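PDB 6XNU: CBS domain-containing protein, which probably binds the second messenger c-di-AMP through its CBS domains and takes part in controlling (p)ppGpp levels in Listeria monocytogenes. Local coordinates for residues H126-V131 with E139-R144. Sequence-based numbering, arbitrary orientation.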
loop_
_atom_site.group_PDB
_atom_site.type_symbol
_atom_site.label_atom_id
_atom_site.label_comp_id
_atom_site.label_asym_id
_atom_site.label_seq_id
_atom_site.Cartn_x
_atom_site.Cartn_y
_atom_site.Cartn_z
ATOM N N HIS A 126 0.797 10.653 -3.382
ATOM C CA HIS A 126 1.786 9.587 -3.322
ATOM C C HIS A 126 2.020 9.169 -1.875
ATOM O O HIS A 126 2.431 9.988 -1.043
ATOM C CB HIS A 126 3.092 10.031 -3.981
ATOM C CG HIS A 126 2.917 10.498 -5.391
ATOM N ND1 HIS A 126 2.737 11.826 -5.718
ATOM C CD2 HIS A 126 2.875 9.812 -6.558
ATOM C CE1 HIS A 126 2.597 11.938 -7.027
ATOM N NE2 HIS A 126 2.675 10.730 -7.559
ATOM N N PRO A 127 1.745 7.909 -1.546
ATOM C CA PRO A 127 2.004 7.424 -0.180
ATOM C C PRO A 127 3.459 7.518 0.237
ATOM O O PRO A 127 3.745 7.658 1.431
ATOM C CB PRO A 127 1.530 5.966 -0.241
ATOM C CG PRO A 127 0.490 5.963 -1.309
ATOM C CD PRO A 127 0.979 6.939 -2.347
ATOM N N PHE A 128 4.393 7.397 -0.705
ATOM C CA PHE A 128 5.792 7.685 -0.428
ATOM C C PHE A 128 6.399 8.280 -1.679
ATOM O O PHE A 128 5.874 8.120 -2.784
ATOM C CB PHE A 128 6.591 6.443 -0.008
ATOM C CG PHE A 128 6.763 5.431 -1.110
ATOM C CD1 PHE A 128 5.799 4.455 -1.317
ATOM C CD2 PHE A 128 7.881 5.452 -1.931
ATOM C CE1 PHE A 128 5.948 3.518 -2.330
ATOM C CE2 PHE A 128 8.032 4.527 -2.943
ATOM C CZ PHE A 128 7.069 3.560 -3.139
ATOM N N VAL A 129 7.517 8.962 -1.483
ATOM C CA VAL A 129 8.273 9.545 -2.585
ATOM C C VAL A 129 9.738 9.190 -2.415
ATOM O O VAL A 129 10.293 9.305 -1.319
ATOM C CB VAL A 129 8.083 11.070 -2.669
ATOM C CG1 VAL A 129 8.910 11.638 -3.823
ATOM C CG2 VAL A 129 6.622 11.389 -2.884
ATOM N N CYS A 130 10.367 8.794 -3.514
ATOM C CA CYS A 130 11.755 8.372 -3.481
ATOM C C CYS A 130 12.678 9.585 -3.375
ATOM O O CYS A 130 12.399 10.637 -3.955
ATOM C CB CYS A 130 12.060 7.606 -4.754
ATOM S SG CYS A 130 11.340 5.943 -4.752
ATOM N N VAL A 131 13.775 9.427 -2.630
ATOM C CA VAL A 131 14.837 10.431 -2.522
ATOM C C VAL A 131 16.022 9.957 -3.353
ATOM O O VAL A 131 16.428 8.793 -3.259
ATOM C CB VAL A 131 15.261 10.656 -1.060
ATOM C CG1 VAL A 131 16.327 11.738 -0.963
ATOM C CG2 VAL A 131 14.053 11.032 -0.197
ATOM N N GLU A 139 18.469 7.030 -2.571
ATOM C CA GLU A 139 18.890 7.346 -1.210
ATOM C C GLU A 139 17.940 6.848 -0.134
ATOM O O GLU A 139 18.373 6.602 0.994
ATOM C CB GLU A 139 19.046 8.862 -1.052
ATOM C CG GLU A 139 20.107 9.456 -1.998
ATOM C CD GLU A 139 21.508 9.142 -1.535
ATOM O OE1 GLU A 139 22.327 8.683 -2.363
ATOM O OE2 GLU A 139 21.791 9.359 -0.335
ATOM N N GLY A 140 16.660 6.696 -0.450
ATOM C CA GLY A 140 15.675 6.361 0.553
ATOM C C GLY A 140 14.300 6.839 0.120
ATOM O O GLY A 140 14.098 7.255 -1.017
ATOM N N ILE A 141 13.351 6.747 1.053
ATOM C CA ILE A 141 11.988 7.185 0.778
ATOM C C ILE A 141 11.495 8.047 1.929
ATOM O O ILE A 141 11.945 7.919 3.073
ATOM C CB ILE A 141 11.010 6.007 0.525
ATOM C CG1 ILE A 141 10.863 5.143 1.772
ATOM C CG2 ILE A 141 11.455 5.167 -0.697
ATOM C CD1 ILE A 141 9.792 4.069 1.618
ATOM N N VAL A 142 10.593 8.967 1.599
ATOM C CA VAL A 142 9.830 9.730 2.581
ATOM C C VAL A 142 8.380 9.283 2.460
ATOM O O VAL A 142 7.868 9.157 1.345
ATOM C CB VAL A 142 9.969 11.247 2.341
ATOM C CG1 VAL A 142 9.081 12.022 3.293
ATOM C CG2 VAL A 142 11.416 11.674 2.508
ATOM N N THR A 143 7.716 9.022 3.594
ATOM C CA THR A 143 6.338 8.551 3.553
ATOM C C THR A 143 5.408 9.547 4.239
ATOM O O THR A 143 5.833 10.536 4.843
ATOM C CB THR A 143 6.177 7.155 4.192
ATOM O OG1 THR A 143 6.050 7.255 5.622
ATOM C CG2 THR A 143 7.369 6.248 3.839
ATOM N N ARG A 144 4.111 9.259 4.130
ATOM C CA ARG A 144 3.097 10.122 4.731
ATOM C C ARG A 144 3.136 10.100 6.248
ATOM O O ARG A 144 2.615 11.032 6.887
ATOM C CB ARG A 144 1.716 9.680 4.273
ATOM C CG ARG A 144 1.332 10.137 2.900
ATOM C CD ARG A 144 -0.000 9.517 2.547
ATOM N NE ARG A 144 -0.490 9.951 1.244
ATOM C CZ ARG A 144 -1.385 9.274 0.538
ATOM N NH1 ARG A 144 -1.871 8.139 1.022
ATOM N NH2 ARG A 144 -1.804 9.731 -0.634
HETATM O O HOH W 1 2.745 6.417 3.345
#
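Pro127 O is gripped by the backbone N of Arg144, 3.2 Å away in a bent bond (139° at the hydrogen); a water also lies unusually close to this oxygen, a contact of doubtful length, and the Arg144 N-H is shared between carbonyl and water. This bond ties together the open end of an antiparallel beta hairpin in the CBS domain, strands 128-132 and 138-143. Val129 and Val142 form a hydrogen-bonded pair, with Val142 N reaching Val129 O at 3.0 Å and an almost straight 172°. At the far end Val131 faces both Glu139 and Gly140, a classic beta bulge: its N donates to Gly140 O at 2.7 Å, while its O takes the N-H of Glu139 at 2.8 Å. Gly140 is extended with phi at 155°, where a CB would press on the carbonyl O of Glu139.

Phe128, Cys130, Ile141 and Thr143 share one face of the sheet. Ile141 CG2, anti to the carbonyl carbon, meets Phe128 CD2 obliquely at 3.8 Å and also touches Cys130 SG; the Cys130 side chain also packs on Leu70 and Leu73 of strand 70-75. On the face turned to helix 116-125, Val129 packs on Leu122 and Leu123, and Val131 CG2 meets Val142 CG2 at 3.8 Å.

At the end of strand 138-143, Thr143 OG1 caps Arg145 N, where helix 145-161 begins. The Arg144 side chain, extended from CG to NE, runs beside Pro127, and its NE and NH2 bond to Leu123 O and Val124 O at the end of helix 116-125. Pro127 CA sits 3.8 Å above one face of the guanidinium, offset toward its rim.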